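Local coordinates for Atu0111 protein (Agrobacterium tumefaciens, PDB 2FSQ), which is of unknown function but belongs to the 2H clan, whose members include phosphoesterases, so a related phosphoester chemistry is possible though unproven, at residues A[133-143]-A[205-216]. Numbering follows the deposited sequence.
Sequences MRVTGLRPVGM and ELEKLRVAAPVI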
loop_
_atom_site.group_PDB
_atom_site.type_symbol
_atom_site.label_atom_id
_atom_site.label_comp_id
_atom_site.label_asym_id
_atom_site.label_seq_id
_atom_site.Cartn_x
_atom_site.Cartn_y
_atom_site.Cartn_z
HETATM N N MSE A 133 0.074 -10.881 -9.672
HETATM C CA MSE A 133 1.231 -10.301 -8.998
HETATM C C MSE A 133 1.877 -11.348 -8.100
HETATM O O MSE A 133 1.203 -12.297 -7.658
HETATM C CB MSE A 133 0.817 -9.087 -8.145
HETATM C CG MSE A 133 -0.027 -8.046 -8.877
HETATM SE SE MSE A 133 0.951 -7.091 -10.270
HETATM C CE MSE A 133 2.173 -6.009 -9.206
ATOM N N ARG A 134 3.160 -11.178 -7.817
ATOM C CA ARG A 134 3.906 -12.067 -6.911
ATOM C C ARG A 134 4.739 -11.219 -5.968
ATOM O O ARG A 134 5.104 -10.074 -6.291
ATOM C CB ARG A 134 4.810 -13.058 -7.654
ATOM C CG ARG A 134 5.866 -12.418 -8.487
ATOM C CD ARG A 134 6.603 -13.531 -9.193
ATOM N NE ARG A 134 7.470 -13.045 -10.254
ATOM C CZ ARG A 134 8.778 -12.917 -10.111
ATOM N NH1 ARG A 134 9.348 -13.209 -8.941
ATOM N NH2 ARG A 134 9.507 -12.482 -11.124
ATOM N N VAL A 135 5.050 -11.777 -4.799
ATOM C CA VAL A 135 5.892 -11.091 -3.815
ATOM C C VAL A 135 7.377 -11.316 -4.097
ATOM O O VAL A 135 7.821 -12.455 -4.266
ATOM C CB VAL A 135 5.532 -11.490 -2.349
ATOM C CG1 VAL A 135 5.768 -12.988 -2.078
ATOM C CG2 VAL A 135 6.292 -10.612 -1.327
ATOM N N THR A 136 8.138 -10.224 -4.147
ATOM C CA THR A 136 9.558 -10.282 -4.480
ATOM C C THR A 136 10.464 -9.860 -3.330
ATOM O O THR A 136 11.662 -10.135 -3.368
ATOM C CB THR A 136 9.873 -9.417 -5.696
ATOM O OG1 THR A 136 9.441 -8.083 -5.434
ATOM C CG2 THR A 136 9.102 -9.932 -6.902
ATOM N N GLY A 137 9.910 -9.212 -2.301
ATOM C CA GLY A 137 10.744 -8.767 -1.178
ATOM C C GLY A 137 9.882 -8.562 0.039
ATOM O O GLY A 137 8.672 -8.391 -0.086
ATOM N N LEU A 138 10.523 -8.545 1.207
ATOM C CA LEU A 138 9.862 -8.254 2.484
ATOM C C LEU A 138 10.688 -7.255 3.250
ATOM O O LEU A 138 11.915 -7.311 3.252
ATOM C CB LEU A 138 9.731 -9.511 3.356
ATOM C CG LEU A 138 8.623 -10.536 3.218
ATOM C CD1 LEU A 138 8.683 -11.486 4.407
ATOM C CD2 LEU A 138 7.278 -9.850 3.153
ATOM N N ARG A 139 10.000 -6.375 3.955
ATOM C CA ARG A 139 10.658 -5.396 4.815
ATOM C C ARG A 139 9.701 -5.159 5.981
ATOM O O ARG A 139 8.565 -5.607 5.943
ATOM C CB ARG A 139 10.908 -4.126 4.014
ATOM C CG ARG A 139 9.622 -3.597 3.405
ATOM C CD ARG A 139 9.839 -2.548 2.363
ATOM N NE ARG A 139 8.562 -2.246 1.722
ATOM C CZ ARG A 139 8.423 -1.470 0.657
ATOM N NH1 ARG A 139 9.485 -0.903 0.099
ATOM N NH2 ARG A 139 7.213 -1.257 0.153
ATOM N N PRO A 140 10.160 -4.489 7.047
ATOM C CA PRO A 140 9.241 -4.320 8.191
ATOM C C PRO A 140 7.881 -3.700 7.873
ATOM O O PRO A 140 6.898 -4.033 8.535
ATOM C CB PRO A 140 10.037 -3.436 9.147
ATOM C CG PRO A 140 11.449 -3.825 8.859
ATOM C CD PRO A 140 11.494 -3.939 7.347
ATOM N N VAL A 141 7.809 -2.839 6.855
ATOM C CA VAL A 141 6.518 -2.254 6.495
ATOM C C VAL A 141 5.632 -3.149 5.622
ATOM O O VAL A 141 4.463 -2.829 5.407
ATOM C CB VAL A 141 6.637 -0.852 5.838
ATOM C CG1 VAL A 141 7.190 0.153 6.836
ATOM C CG2 VAL A 141 7.484 -0.872 4.581
ATOM N N GLY A 142 6.177 -4.244 5.082
ATOM C CA GLY A 142 5.334 -5.131 4.292
ATOM C C GLY A 142 6.006 -5.791 3.099
ATOM O O GLY A 142 7.198 -6.044 3.112
HETATM N N MSE A 143 5.226 -6.032 2.049
HETATM C CA MSE A 143 5.655 -6.858 0.919
HETATM C C MSE A 143 5.852 -6.044 -0.335
HETATM O O MSE A 143 4.958 -5.278 -0.723
HETATM C CB MSE A 143 4.583 -7.883 0.606
HETATM C CG MSE A 143 4.228 -8.756 1.769
HETATM SE SE MSE A 143 2.464 -9.548 1.648
HETATM C CE MSE A 143 2.567 -10.343 -0.119
ATOM N N GLU A 205 11.134 -15.631 6.089
ATOM C CA GLU A 205 9.698 -15.461 5.846
ATOM C C GLU A 205 9.353 -15.176 4.397
ATOM O O GLU A 205 8.298 -15.591 3.926
ATOM C CB GLU A 205 9.073 -14.393 6.757
ATOM C CG GLU A 205 9.139 -14.758 8.249
ATOM C CD GLU A 205 8.447 -16.067 8.612
ATOM O OE1 GLU A 205 7.321 -16.317 8.124
ATOM O OE2 GLU A 205 9.039 -16.830 9.422
ATOM N N LEU A 206 10.244 -14.480 3.695
ATOM C CA LEU A 206 10.043 -14.240 2.259
ATOM C C LEU A 206 9.982 -15.556 1.505
ATOM O O LEU A 206 9.079 -15.759 0.684
ATOM C CB LEU A 206 11.123 -13.336 1.671
ATOM C CG LEU A 206 11.077 -13.186 0.138
ATOM C CD1 LEU A 206 9.770 -12.544 -0.353
ATOM C CD2 LEU A 206 12.299 -12.410 -0.359
ATOM N N GLU A 207 10.924 -16.455 1.785
ATOM C CA GLU A 207 10.927 -17.721 1.051
ATOM C C GLU A 207 9.721 -18.592 1.418
ATOM O O GLU A 207 9.151 -19.255 0.548
ATOM C CB GLU A 207 12.269 -18.460 1.147
ATOM C CG GLU A 207 12.763 -18.840 2.537
ATOM C CD GLU A 207 13.866 -19.915 2.515
ATOM O OE1 GLU A 207 14.244 -20.384 1.410
ATOM O OE2 GLU A 207 14.358 -20.292 3.604
ATOM N N LYS A 208 9.305 -18.548 2.684
ATOM C CA LYS A 208 8.122 -19.275 3.141
ATOM C C LYS A 208 6.855 -18.725 2.473
ATOM O O LYS A 208 5.994 -19.489 2.028
ATOM C CB LYS A 208 8.012 -19.235 4.673
ATOM C CG LYS A 208 6.813 -19.965 5.266
ATOM C CD LYS A 208 6.763 -19.822 6.775
ATOM C CE LYS A 208 5.541 -20.519 7.336
ATOM N NZ LYS A 208 5.470 -20.460 8.813
ATOM N N LEU A 209 6.765 -17.403 2.383
ATOM C CA LEU A 209 5.613 -16.756 1.773
ATOM C C LEU A 209 5.524 -17.037 0.270
ATOM O O LEU A 209 4.432 -17.300 -0.249
ATOM C CB LEU A 209 5.666 -15.243 2.038
ATOM C CG LEU A 209 4.530 -14.409 1.478
ATOM C CD1 LEU A 209 3.184 -14.842 2.023
ATOM C CD2 LEU A 209 4.778 -12.956 1.808
ATOM N N ARG A 210 6.660 -16.970 -0.424
ATOM C CA ARG A 210 6.709 -17.251 -1.866
ATOM C C ARG A 210 6.251 -18.668 -2.200
ATOM O O ARG A 210 5.609 -18.902 -3.230
ATOM C CB ARG A 210 8.110 -17.006 -2.425
ATOM C CG ARG A 210 8.458 -15.530 -2.579
ATOM C CD ARG A 210 9.882 -15.371 -3.102
ATOM N NE ARG A 210 9.954 -15.737 -4.511
ATOM C CZ ARG A 210 10.963 -16.389 -5.083
ATOM N NH1 ARG A 210 12.020 -16.771 -4.365
ATOM N NH2 ARG A 210 10.914 -16.657 -6.382
ATOM N N VAL A 211 6.563 -19.618 -1.326
ATOM C CA VAL A 211 6.086 -20.990 -1.508
ATOM C C VAL A 211 4.596 -21.125 -1.208
ATOM O O VAL A 211 3.863 -21.800 -1.938
ATOM C CB VAL A 211 6.906 -21.990 -0.656
ATOM C CG1 VAL A 211 6.276 -23.390 -0.691
ATOM C CG2 VAL A 211 8.357 -22.045 -1.146
ATOM N N ALA A 212 4.148 -20.491 -0.130
ATOM C CA ALA A 212 2.757 -20.617 0.300
ATOM C C ALA A 212 1.799 -19.848 -0.588
ATOM O O ALA A 212 0.621 -20.218 -0.720
ATOM C CB ALA A 212 2.599 -20.154 1.742
ATOM N N ALA A 213 2.291 -18.756 -1.183
ATOM C CA ALA A 213 1.456 -17.876 -2.005
ATOM C C ALA A 213 2.284 -17.442 -3.213
ATOM O O ALA A 213 2.720 -16.296 -3.282
ATOM C CB ALA A 213 0.996 -16.650 -1.199
ATOM N N PRO A 214 2.526 -18.364 -4.157
ATOM C CA PRO A 214 3.385 -18.035 -5.301
ATOM C C PRO A 214 2.804 -16.969 -6.242
ATOM O O PRO A 214 3.544 -16.340 -6.995
ATOM C CB PRO A 214 3.534 -19.377 -6.034
ATOM C CG PRO A 214 2.351 -20.163 -5.609
ATOM C CD PRO A 214 2.093 -19.777 -4.186
ATOM N N VAL A 215 1.486 -16.806 -6.221
ATOM C CA VAL A 215 0.853 -15.586 -6.709
ATOM C C VAL A 215 -0.027 -15.068 -5.582
ATOM O O VAL A 215 -0.588 -15.846 -4.792
ATOM C CB VAL A 215 0.024 -15.787 -8.002
ATOM C CG1 VAL A 215 0.935 -15.991 -9.189
ATOM C CG2 VAL A 215 -0.966 -16.944 -7.856
ATOM N N ILE A 216 -0.144 -13.753 -5.500
ATOM C CA ILE A 216 -0.892 -13.139 -4.421
ATOM C C ILE A 216 -2.316 -12.972 -4.916
ATOM O O ILE A 216 -2.624 -12.026 -5.651
ATOM C CB ILE A 216 -0.256 -11.795 -3.990
ATOM C CG1 ILE A 216 1.204 -12.011 -3.562
ATOM C CG2 ILE A 216 -1.067 -11.153 -2.862
ATOM C CD1 ILE A 216 1.425 -13.090 -2.515
HETATM O O HOH W 1 -2.331 -11.474 -8.227
HETATM O O HOH W 2 8.058 -14.482 -6.201
HETATM O O HOH W 3 4.317 -14.513 -4.622
#
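Val135 and Leu138 of strand 133-139 face residues 205-212, the last turns of helix 195-212, and pack against Leu206, Leu209 and the aliphatic part of Arg210. In Val135, CG1, held between the backbone N and the carbonyl carbon (chi1 63°), lies 3.7 Å from Arg210 CG and also meets Leu209 CD2, while CG2 is nearest Leu206 CD1. Leu138 runs past Leu206 in the opposite direction, and its CD1 comes within 3.5 Å of Leu206 N, so this methyl presses on the helix backbone itself. Leu206 in return sets its two methyls against the backbone of Thr136 and Gly137, CD1 near Gly137 N and CD2 3.8 Å from Thr136 O.

Deeper in, Met143, a selenomethionine, crosses Leu209 at about a right angle; its CE also meets CD1 of Ile216 tip to tip at 3.8 Å. Helix 54-67 adds to this apolar layer, with Ile59 against Met143, and Ala58 and Thr62 against Leu209.

Beyond the helix end the chain bends back to the strand, where Ile216 N gives Met133 O a nearly straight hydrogen bond of 2.9 Å. Three waters fill in the polar edge. One joins Met133 N to Ile216 O, another links Val135 N to Ala213 O, and the third donates to Val135 O while accepting from Arg210 NE (2.8 Å) and, at greater length, Arg134 NH1. This last water sits at the edges of both guanidinium groups, and Arg134 NE is anchored by Ala148 O.

At Thr136 and Gly137, which both face Val144, the strand forms a classic beta bulge. Strand 133-139 and residues 205-212 run roughly antiparallel, at 145° with a closest axis approach of 8.4 Å: a helix layer on one face of an antiparallel sheet, consistent with a 2H-type fold.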